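Local coordinates for protein F420-dependent methylenetetrahydromethanopterin dehydrogenase (Methanopyrus kandleri, PDB 1QV9) that catalyses the reversible, coenzyme F420-dependent interconversion of methenyl- and methylene-tetrahydromethanopterin on the methanogenic route from carbon dioxide, at residues L125-E136 and K227-H238; M44-E54 and A77-L87. All coordinates share one frame; numbering follows the deposited sequence. Where two conformers were deposited one is given.

Contact 1: residues L125-E136 and K227-H238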
loop_
_atom_site.group_PDB
_atom_site.type_symbol
_atom_site.label_atom_id
_atom_site.label_comp_id
_atom_site.label_asym_id
_atom_site.label_seq_id
_atom_site.Cartn_x
_atom_site.Cartn_y
_atom_site.Cartn_z
ATOM N N LEU A 125 -22.119 12.132 7.485
ATOM C CA LEU A 125 -21.580 11.929 6.156
ATOM C C LEU A 125 -21.913 13.069 5.175
ATOM O O LEU A 125 -22.666 13.999 5.531
ATOM C CB LEU A 125 -21.977 10.568 5.607
ATOM C CG LEU A 125 -23.395 10.045 5.681
ATOM C CD1 LEU A 125 -24.365 10.968 4.992
ATOM C CD2 LEU A 125 -23.397 8.648 5.049
ATOM N N GLY A 126 -21.351 12.991 3.964
ATOM C CA GLY A 126 -21.539 14.058 2.958
ATOM C C GLY A 126 -22.849 13.881 2.222
ATOM O O GLY A 126 -22.875 13.564 1.023
ATOM N N ALA A 127 -23.932 14.170 2.937
ATOM C CA ALA A 127 -25.276 13.931 2.457
ATOM C C ALA A 127 -25.894 14.890 1.438
ATOM O O ALA A 127 -26.937 15.493 1.705
ATOM C CB ALA A 127 -26.213 13.765 3.665
ATOM N N ARG A 128 -25.233 15.027 0.296
ATOM C CA ARG A 128 -25.773 15.820 -0.811
ATOM C C ARG A 128 -26.166 14.816 -1.880
ATOM O O ARG A 128 -25.396 13.895 -2.196
ATOM C CB ARG A 128 -24.730 16.767 -1.379
ATOM C CG ARG A 128 -24.506 18.004 -0.525
ATOM C CD ARG A 128 -25.715 18.959 -0.652
ATOM N NE ARG A 128 -25.375 20.302 -0.186
ATOM C CZ ARG A 128 -26.182 21.348 -0.335
ATOM N NH1 ARG A 128 -25.809 22.545 0.103
ATOM N NH2 ARG A 128 -27.358 21.184 -0.925
ATOM N N ARG A 129 -27.347 14.978 -2.466
ATOM C CA ARG A 129 -27.836 14.067 -3.501
ATOM C C ARG A 129 -26.888 13.817 -4.697
ATOM O O ARG A 129 -26.867 12.726 -5.281
ATOM C CB ARG A 129 -29.228 14.552 -4.014
ATOM C CG ARG A 129 -29.840 13.663 -5.060
ATOM C CD ARG A 129 -31.270 14.091 -5.447
ATOM N NE ARG A 129 -32.228 13.833 -4.373
ATOM C CZ ARG A 129 -32.588 14.723 -3.452
ATOM N NH1 ARG A 129 -33.459 14.389 -2.506
ATOM N NH2 ARG A 129 -32.096 15.955 -3.483
ATOM N N GLU A 130 -26.103 14.819 -5.074
ATOM C CA GLU A 130 -25.193 14.686 -6.194
ATOM C C GLU A 130 -24.010 13.752 -5.926
ATOM O O GLU A 130 -23.326 13.371 -6.846
ATOM C CB GLU A 130 -24.616 16.048 -6.578
ATOM C CG GLU A 130 -25.654 17.096 -7.003
ATOM C CD GLU A 130 -26.188 17.967 -5.856
ATOM O OE1 GLU A 130 -26.595 19.125 -6.146
ATOM O OE2 GLU A 130 -26.223 17.529 -4.678
ATOM N N PHE A 131 -23.826 13.381 -4.666
ATOM C CA PHE A 131 -22.668 12.570 -4.276
ATOM C C PHE A 131 -23.065 11.335 -3.501
ATOM O O PHE A 131 -22.575 10.218 -3.788
ATOM C CB PHE A 131 -21.757 13.407 -3.378
ATOM C CG PHE A 131 -20.595 12.638 -2.807
ATOM C CD1 PHE A 131 -19.562 12.230 -3.627
ATOM C CD2 PHE A 131 -20.557 12.321 -1.446
ATOM C CE1 PHE A 131 -18.455 11.502 -3.116
ATOM C CE2 PHE A 131 -19.457 11.589 -0.936
ATOM C CZ PHE A 131 -18.428 11.197 -1.767
ATOM N N LEU A 132 -23.951 11.515 -2.537
ATOM C CA LEU A 132 -24.323 10.367 -1.703
ATOM C C LEU A 132 -25.468 9.499 -2.199
ATOM O O LEU A 132 -26.649 9.850 -2.004
ATOM C CB LEU A 132 -24.649 10.840 -0.293
ATOM C CG LEU A 132 -24.715 9.676 0.717
ATOM C CD1 LEU A 132 -23.287 9.377 1.169
ATOM C CD2 LEU A 132 -25.615 9.991 1.877
ATOM N N ASP A 133 -25.150 8.355 -2.811
ATOM C CA ASP A 133 -26.189 7.401 -3.209
ATOM C C ASP A 133 -26.065 6.240 -2.201
ATOM O O ASP A 133 -25.221 6.317 -1.305
ATOM C CB ASP A 133 -26.032 6.918 -4.666
ATOM C CG ASP A 133 -24.855 5.957 -4.872
ATOM O OD1 ASP A 133 -23.854 6.057 -4.135
ATOM O OD2 ASP A 133 -24.936 5.130 -5.797
ATOM N N PRO A 134 -26.916 5.208 -2.291
ATOM C CA PRO A 134 -26.853 4.081 -1.338
ATOM C C PRO A 134 -25.464 3.434 -1.221
ATOM O O PRO A 134 -24.983 3.180 -0.091
ATOM C CB PRO A 134 -27.921 3.124 -1.857
ATOM C CG PRO A 134 -28.985 4.127 -2.404
ATOM C CD PRO A 134 -28.117 5.095 -3.162
ATOM N N VAL A 135 -24.815 3.173 -2.353
ATOM C CA VAL A 135 -23.488 2.568 -2.313
ATOM C C VAL A 135 -22.481 3.442 -1.582
ATOM O O VAL A 135 -21.721 2.944 -0.753
ATOM C CB VAL A 135 -23.002 2.206 -3.740
ATOM C CG1 VAL A 135 -21.489 1.951 -3.779
ATOM C CG2 VAL A 135 -23.755 0.984 -4.172
ATOM N N GLU A 136 -22.420 4.744 -1.887
ATOM C CA GLU A 136 -21.467 5.621 -1.229
ATOM C C GLU A 136 -21.759 5.688 0.282
ATOM O O GLU A 136 -20.829 5.755 1.095
ATOM C CB GLU A 136 -21.513 7.057 -1.823
ATOM C CG GLU A 136 -20.493 8.016 -1.203
ATOM C CD GLU A 136 -19.054 7.636 -1.490
ATOM O OE1 GLU A 136 -18.224 7.638 -0.545
ATOM O OE2 GLU A 136 -18.723 7.343 -2.656
ATOM N N LYS A 227 -23.262 24.275 -5.945
ATOM C CA LYS A 227 -22.921 22.864 -6.207
ATOM C C LYS A 227 -21.495 22.625 -6.723
ATOM O O LYS A 227 -20.884 21.590 -6.395
ATOM C CB LYS A 227 -23.913 22.233 -7.190
ATOM C CG LYS A 227 -23.912 22.864 -8.580
ATOM C CD LYS A 227 -24.614 22.000 -9.624
ATOM C CE LYS A 227 -26.081 21.794 -9.318
ATOM N NZ LYS A 227 -26.912 23.027 -9.480
ATOM N N GLU A 228 -20.962 23.539 -7.538
ATOM C CA GLU A 228 -19.607 23.366 -8.052
ATOM C C GLU A 228 -18.606 23.351 -6.907
ATOM O O GLU A 228 -17.462 22.941 -7.083
ATOM C CB GLU A 228 -19.229 24.490 -9.028
ATOM C CG GLU A 228 -19.996 24.466 -10.348
ATOM C CD GLU A 228 -19.531 25.548 -11.320
ATOM O OE1 GLU A 228 -20.101 25.636 -12.433
ATOM O OE2 GLU A 228 -18.595 26.313 -10.974
ATOM N N ARG A 229 -19.026 23.853 -5.749
ATOM C CA ARG A 229 -18.191 23.867 -4.564
ATOM C C ARG A 229 -18.625 22.801 -3.550
ATOM O O ARG A 229 -17.763 22.095 -3.017
ATOM C CB ARG A 229 -18.236 25.235 -3.874
ATOM C CG ARG A 229 -17.527 26.345 -4.648
ATOM C CD ARG A 229 -17.771 27.683 -3.957
ATOM N NE ARG A 229 -16.997 27.875 -2.725
ATOM C CZ ARG A 229 -15.713 28.238 -2.685
ATOM N NH1 ARG A 229 -15.107 28.395 -1.515
ATOM N NH2 ARG A 229 -15.030 28.450 -3.808
ATOM N N TYR A 230 -19.921 22.673 -3.260
ATOM C CA TYR A 230 -20.294 21.692 -2.236
ATOM C C TYR A 230 -20.131 20.232 -2.637
ATOM O O TYR A 230 -19.939 19.415 -1.749
ATOM C CB TYR A 230 -21.705 21.929 -1.629
ATOM C CG TYR A 230 -22.926 21.753 -2.513
ATOM C CD1 TYR A 230 -23.775 22.851 -2.776
ATOM C CD2 TYR A 230 -23.305 20.511 -3.012
ATOM C CE1 TYR A 230 -24.950 22.693 -3.498
ATOM C CE2 TYR A 230 -24.479 20.339 -3.739
ATOM C CZ TYR A 230 -25.307 21.439 -3.979
ATOM O OH TYR A 230 -26.481 21.272 -4.675
ATOM N N VAL A 231 -20.205 19.887 -3.916
ATOM C CA VAL A 231 -20.022 18.456 -4.266
ATOM C C VAL A 231 -18.558 18.048 -3.926
ATOM O O VAL A 231 -18.345 16.997 -3.253
ATOM C CB VAL A 231 -20.373 18.153 -5.746
ATOM C CG1 VAL A 231 -20.103 16.668 -6.088
ATOM C CG2 VAL A 231 -21.856 18.453 -5.969
ATOM N N PRO A 232 -17.538 18.829 -4.359
ATOM C CA PRO A 232 -16.144 18.490 -4.035
ATOM C C PRO A 232 -15.953 18.506 -2.515
ATOM O O PRO A 232 -15.232 17.660 -1.945
ATOM C CB PRO A 232 -15.328 19.606 -4.688
ATOM C CG PRO A 232 -16.133 19.932 -5.906
ATOM C CD PRO A 232 -17.581 19.861 -5.431
ATOM N N ILE A 233 -16.576 19.464 -1.821
ATOM C CA ILE A 233 -16.413 19.508 -0.390
ATOM C C ILE A 233 -16.927 18.223 0.290
ATOM O O ILE A 233 -16.185 17.633 1.110
ATOM C CB ILE A 233 -17.111 20.785 0.212
ATOM C CG1 ILE A 233 -16.330 22.025 -0.262
ATOM C CG2 ILE A 233 -17.156 20.717 1.737
ATOM C CD1 ILE A 233 -17.027 23.349 0.096
ATOM N N VAL A 234 -18.154 17.788 0.004
ATOM C CA VAL A 234 -18.628 16.586 0.713
ATOM C C VAL A 234 -17.804 15.361 0.296
ATOM O O VAL A 234 -17.586 14.462 1.129
ATOM C CB VAL A 234 -20.134 16.293 0.538
ATOM C CG1 VAL A 234 -20.958 17.438 1.183
ATOM C CG2 VAL A 234 -20.486 16.066 -0.904
ATOM N N ALA A 235 -17.320 15.329 -0.938
ATOM C CA ALA A 235 -16.516 14.171 -1.386
ATOM C C ALA A 235 -15.203 14.152 -0.641
ATOM O O ALA A 235 -14.670 13.073 -0.324
ATOM C CB ALA A 235 -16.239 14.235 -2.870
ATOM N N SER A 236 -14.644 15.332 -0.347
ATOM C CA SER A 236 -13.377 15.379 0.365
ATOM C C SER A 236 -13.521 14.822 1.793
ATOM O O SER A 236 -12.579 14.236 2.312
ATOM C CB SER A 236 -12.800 16.813 0.364
ATOM O OG SER A 236 -13.442 17.622 1.315
ATOM N N ALA A 237 -14.697 14.976 2.392
ATOM C CA ALA A 237 -14.964 14.465 3.736
ATOM C C ALA A 237 -14.863 12.925 3.693
ATOM O O ALA A 237 -14.288 12.305 4.617
ATOM C CB ALA A 237 -16.343 14.889 4.176
ATOM N N HIS A 238 -15.390 12.343 2.628
ATOM C CA HIS A 238 -15.360 10.869 2.521
ATOM C C HIS A 238 -13.932 10.379 2.257
ATOM O O HIS A 238 -13.537 9.296 2.747
ATOM C CB HIS A 238 -16.321 10.425 1.441
ATOM C CG HIS A 238 -17.755 10.344 1.886
ATOM N ND1 HIS A 238 -18.391 11.331 2.619
ATOM C CD2 HIS A 238 -18.703 9.409 1.633
ATOM C CE1 HIS A 238 -19.664 11.002 2.791
ATOM N NE2 HIS A 238 -19.873 9.845 2.195
#
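The Tyr-230 ring carries the guanidinium of Arg-128 flat on one face: the two planes lie 5° apart, and CZ of Arg-128 stands 3.6 Å from the ring centroid, a cation-pi stack. CA of Lys-227, from its own helix, lies over the opposite face, and the carboxylate of Glu-130 comes to the edge, where the hydroxyl OH of Tyr-230 donates a 2.6 Å bond to OE1 of Glu-130 on its syn side, somewhat out of the carboxylate plane. The Phe-131 ring takes CA of Ala-235 over one face, 3.9 Å from its centroid, while its own edge points into the face of His-238 in a T-shaped pair with planes at 82°. CG of Phe-131 stands anti to the backbone N (chi1 175°), which swings the ring in toward the helix, where its CD2 meets CG2 of Val-234 at 3.8 Å. Beside it Gly-126 brings its CA to 3.6 Å from CB of Val-234, so the loop backbone lies directly against the helix. A leucine in place of Tyr-230 would probably leave Glu-130 OE1 without its hydroxyl donor and the Arg-128 guanidinium, its aromatic face gone, freer to turn. NE of Arg-128 also donates to the carbonyl of Gly-220, and Glu-136 pairs with Arg-252 and Arg-263 of the second subunit. With a cation over its face and its hydroxyl donating to a carboxylate, the tyrosine ties both charges of the loop to helix 227-257.

Contact 2: residues M44-E54 and A77-L87; sequences MDPECVEAAVE and APGPSKAREML
Apolar contacts carry most of the join between Val-49, Val-53 and the face of helix 78-88 that meets them. CG1 of Val-49 presses on CB of Ala-83 at 3.5 Å, tighter than usual, and CG2 of Val-53 reaches the same methyl from further along. In the conformer given for selenomethionine Met-86, CG1 of Val-53 meets its CE at 3.7 Å; the bend at the end of that chain (chi3 65°) turns the methyl back against the valine, while SE rests near the CG of Glu-50. At the N-terminal ends, CE of selenomethionine Met-44 lies 3.6 Å from CG of Pro-80, and the rings of Pro-46 and Pro-78 run alongside each other. Backbone contacts centre on Gly-79, whose CA sends a C-H toward O of Met-44 at 3.4 Å; a side chain at this position would run into that carbonyl. A water bridges the same two residues, donating to O of Met-44 and accepting from N of Gly-79. Charge adds little: OE2 of Glu-50 and NZ of Lys-82 stay 4.5 Å apart, too far to pair as a salt bridge. The axes of segments 46-54 and 78-87 approach to 7.9 Å and cross at -30°, running in broadly the same direction as neighbours in an alpha/beta layer. Beneath them Tyr-70 of strand 67-71 touches Val-49, Pro-80, Ala-83 and Leu-87, and Ala-94 of strand 94-99 touches Leu-87, which seats the pair on the parallel sheet.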
loop_
_atom_site.group_PDB
_atom_site.type_symbol
_atom_site.label_atom_id
_atom_site.label_comp_id
_atom_site.label_asym_id
_atom_site.label_seq_id
_atom_site.Cartn_x
_atom_site.Cartn_y
_atom_site.Cartn_z
HETATM N N MSE A 44 -35.740 10.430 10.944
HETATM C CA MSE A 44 -35.578 10.915 12.309
HETATM C C MSE A 44 -36.270 12.252 12.561
HETATM O O MSE A 44 -35.841 13.038 13.411
HETATM C CB MSE A 44 -34.079 10.997 12.647
HETATM C CG MSE A 44 -33.246 11.882 11.685
HETATM SE SE MSE A 44 -31.421 12.106 12.277
HETATM C CE MSE A 44 -31.725 13.471 13.674
ATOM N N ASP A 45 -37.349 12.494 11.822
ATOM C CA ASP A 45 -38.139 13.705 12.046
ATOM C C ASP A 45 -39.016 13.437 13.279
ATOM O O ASP A 45 -39.224 12.299 13.682
ATOM C CB ASP A 45 -39.029 13.971 10.845
ATOM C CG ASP A 45 -39.839 12.761 10.486
ATOM O OD1 ASP A 45 -39.309 11.892 9.763
ATOM O OD2 ASP A 45 -40.981 12.649 10.965
ATOM N N PRO A 46 -39.607 14.491 13.869
ATOM C CA PRO A 46 -40.438 14.266 15.052
ATOM C C PRO A 46 -41.557 13.227 14.929
ATOM O O PRO A 46 -41.806 12.464 15.857
ATOM C CB PRO A 46 -40.971 15.663 15.370
ATOM C CG PRO A 46 -39.890 16.567 14.845
ATOM C CD PRO A 46 -39.551 15.917 13.521
ATOM N N GLU A 47 -42.250 13.204 13.793
ATOM C CA GLU A 47 -43.347 12.259 13.630
ATOM C C GLU A 47 -42.848 10.820 13.680
ATOM O O GLU A 47 -43.423 9.979 14.379
ATOM C CB GLU A 47 -44.080 12.513 12.303
ATOM C CG GLU A 47 -44.571 13.954 12.117
ATOM C CD GLU A 47 -43.633 14.818 11.253
ATOM O OE1 GLU A 47 -42.536 15.225 11.728
ATOM O OE2 GLU A 47 -44.006 15.086 10.081
ATOM N N CYS A 48 -41.776 10.552 12.938
ATOM C CA CYS A 48 -41.209 9.212 12.892
ATOM C C CYS A 48 -40.620 8.826 14.238
ATOM O O CYS A 48 -40.825 7.696 14.700
ATOM C CB CYS A 48 -40.141 9.128 11.794
ATOM S SG CYS A 48 -40.907 9.109 10.116
ATOM N N VAL A 49 -39.903 9.747 14.884
ATOM C CA VAL A 49 -39.303 9.393 16.182
ATOM C C VAL A 49 -40.376 9.097 17.215
ATOM O O VAL A 49 -40.248 8.146 18.008
ATOM C CB VAL A 49 -38.321 10.480 16.670
ATOM C CG1 VAL A 49 -37.806 10.115 18.103
ATOM C CG2 VAL A 49 -37.105 10.541 15.710
ATOM N N GLU A 50 -41.447 9.887 17.220
ATOM C CA GLU A 50 -42.530 9.632 18.173
ATOM C C GLU A 50 -43.091 8.229 17.929
ATOM O O GLU A 50 -43.362 7.484 18.856
ATOM C CB GLU A 50 -43.630 10.706 18.057
ATOM C CG GLU A 50 -44.810 10.441 18.975
ATOM C CD GLU A 50 -45.784 11.605 19.084
ATOM O OE1 GLU A 50 -46.708 11.514 19.913
ATOM O OE2 GLU A 50 -45.626 12.609 18.358
ATOM N N ALA A 51 -43.255 7.856 16.657
ATOM C CA ALA A 51 -43.746 6.525 16.327
ATOM C C ALA A 51 -42.793 5.435 16.815
ATOM O O ALA A 51 -43.248 4.419 17.296
ATOM C CB ALA A 51 -43.949 6.397 14.793
ATOM N N ALA A 52 -41.488 5.654 16.664
ATOM C CA ALA A 52 -40.493 4.687 17.116
ATOM C C ALA A 52 -40.547 4.535 18.635
ATOM O O ALA A 52 -40.541 3.417 19.167
ATOM C CB ALA A 52 -39.099 5.131 16.706
ATOM N N VAL A 53 -40.581 5.654 19.348
ATOM C CA VAL A 53 -40.615 5.575 20.800
ATOM C C VAL A 53 -41.938 4.949 21.296
ATOM O O VAL A 53 -41.944 4.181 22.261
ATOM C CB VAL A 53 -40.366 6.974 21.420
ATOM C CG1 VAL A 53 -40.412 6.897 22.949
ATOM C CG2 VAL A 53 -38.993 7.478 20.990
ATOM N N GLU A 54 -43.049 5.261 20.630
ATOM C CA GLU A 54 -44.347 4.680 20.995
ATOM C C GLU A 54 -44.265 3.154 20.843
ATOM O O GLU A 54 -44.755 2.406 21.703
ATOM C CB GLU A 54 -45.449 5.281 20.109
ATOM C CG GLU A 54 -46.861 5.027 20.620
ATOM C CD GLU A 54 -47.933 5.683 19.746
ATOM O OE1 GLU A 54 -47.873 6.917 19.546
ATOM O OE2 GLU A 54 -48.837 4.962 19.268
ATOM N N ALA A 77 -31.533 17.837 17.772
ATOM C CA ALA A 77 -32.468 18.048 16.665
ATOM C C ALA A 77 -33.917 17.809 17.126
ATOM O O ALA A 77 -34.162 17.160 18.154
ATOM C CB ALA A 77 -32.108 17.115 15.472
ATOM N N PRO A 78 -34.905 18.300 16.362
ATOM C CA PRO A 78 -36.321 18.133 16.738
ATOM C C PRO A 78 -36.796 16.706 17.009
ATOM O O PRO A 78 -37.460 16.459 18.026
ATOM C CB PRO A 78 -37.079 18.758 15.564
ATOM C CG PRO A 78 -36.127 19.786 15.072
ATOM C CD PRO A 78 -34.794 19.057 15.102
ATOM N N GLY A 79 -36.483 15.774 16.100
ATOM C CA GLY A 79 -36.895 14.389 16.324
ATOM C C GLY A 79 -36.319 13.806 17.604
ATOM O O GLY A 79 -37.055 13.368 18.507
ATOM N N PRO A 80 -34.981 13.744 17.692
ATOM C CA PRO A 80 -34.328 13.200 18.890
ATOM C C PRO A 80 -34.783 13.903 20.168
ATOM O O PRO A 80 -34.902 13.281 21.205
ATOM C CB PRO A 80 -32.844 13.422 18.616
ATOM C CG PRO A 80 -32.752 13.354 17.110
ATOM C CD PRO A 80 -34.004 14.075 16.640
ATOM N N SER A 81 -35.059 15.205 20.085
ATOM C CA SER A 81 -35.500 15.934 21.283
ATOM C C SER A 81 -36.837 15.400 21.773
ATOM O O SER A 81 -37.093 15.336 22.985
ATOM C CB SER A 81 -35.590 17.438 21.004
ATOM O OG SER A 81 -34.297 17.950 20.762
ATOM N N LYS A 82 -37.692 15.000 20.829
ATOM C CA LYS A 82 -38.967 14.401 21.161
ATOM C C LYS A 82 -38.740 13.047 21.864
ATOM O O LYS A 82 -39.406 12.733 22.843
ATOM C CB LYS A 82 -39.790 14.236 19.880
ATOM C CG LYS A 82 -41.198 13.705 20.087
ATOM C CD LYS A 82 -42.031 14.563 21.057
ATOM C CE LYS A 82 -43.487 14.088 21.091
ATOM N NZ LYS A 82 -44.306 14.850 22.079
ATOM N N ALA A 83 -37.798 12.247 21.364
ATOM C CA ALA A 83 -37.514 10.981 22.017
ATOM C C ALA A 83 -37.021 11.247 23.447
ATOM O O ALA A 83 -37.367 10.486 24.366
ATOM C CB ALA A 83 -36.431 10.215 21.271
ATOM N N ARG A 84 -36.171 12.260 23.612
ATOM C CA ARG A 84 -35.658 12.579 24.943
ATOM C C ARG A 84 -36.792 12.936 25.877
ATOM O O ARG A 84 -36.853 12.425 26.975
ATOM C CB ARG A 84 -34.614 13.692 24.875
ATOM C CG ARG A 84 -33.293 13.216 24.283
ATOM C CD ARG A 84 -32.196 14.246 24.433
ATOM N NE ARG A 84 -32.409 15.436 23.611
ATOM C CZ ARG A 84 -32.652 16.644 24.107
ATOM N NH1 ARG A 84 -32.834 17.665 23.278
ATOM N NH2 ARG A 84 -32.710 16.827 25.430
ATOM N N GLU A 85 -37.726 13.768 25.424
ATOM C CA GLU A 85 -38.865 14.127 26.267
ATOM C C GLU A 85 -39.678 12.899 26.683
ATOM O O GLU A 85 -40.012 12.712 27.861
ATOM C CB GLU A 85 -39.802 15.051 25.525
ATOM C CG GLU A 85 -39.283 16.408 25.216
ATOM C CD GLU A 85 -40.377 17.269 24.585
ATOM O OE1 GLU A 85 -41.493 17.330 25.165
ATOM O OE2 GLU A 85 -40.124 17.872 23.517
HETATM N N MSE A 86 -40.001 12.062 25.703
HETATM C CA MSE A 86 -40.783 10.867 25.969
HETATM C C MSE A 86 -40.093 9.887 26.904
HETATM O O MSE A 86 -40.726 9.347 27.801
HETATM C CB MSE A 86 -41.149 10.194 24.640
HETATM C CG MSE A 86 -41.855 11.155 23.674
HETATM SE SE MSE A 86 -42.141 10.401 21.909
HETATM C CE MSE A 86 -43.388 8.948 22.378
ATOM N N LEU A 87 -38.801 9.642 26.695
ATOM C CA LEU A 87 -38.075 8.721 27.547
ATOM C C LEU A 87 -37.878 9.289 28.942
ATOM O O LEU A 87 -37.931 8.547 29.928
ATOM C CB LEU A 87 -36.721 8.359 26.911
ATOM C CG LEU A 87 -36.923 7.523 25.635
ATOM C CD1 LEU A 87 -35.583 7.352 24.922
ATOM C CD2 LEU A 87 -37.545 6.159 25.973
HETATM O O HOH W 1 -35.063 15.831 13.602
#

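Overall arrangement
From the N terminus the chain first lays down strands 4-10 and 33-39. Contact 2 then closes a short loop: helix 46-63 leads through strand 67-71 into helix 78-88, and the two helices meet beside the sheet. The chain goes on through strands 94-99 and 115-119 before contact 1 opens at 125-136. That contact spans 90 intervening residues, mostly helical, until the start of helix 227-257 comes back to the loop ahead of helix 134-150. The contacts are therefore in series, neither nested nor crossed. Contact 2 lies on the alpha/beta domain, while contact 1 joins a loop to what is probably part of the helix bundle; their centres lie 27 Å apart and their nearest atoms about 10 Å.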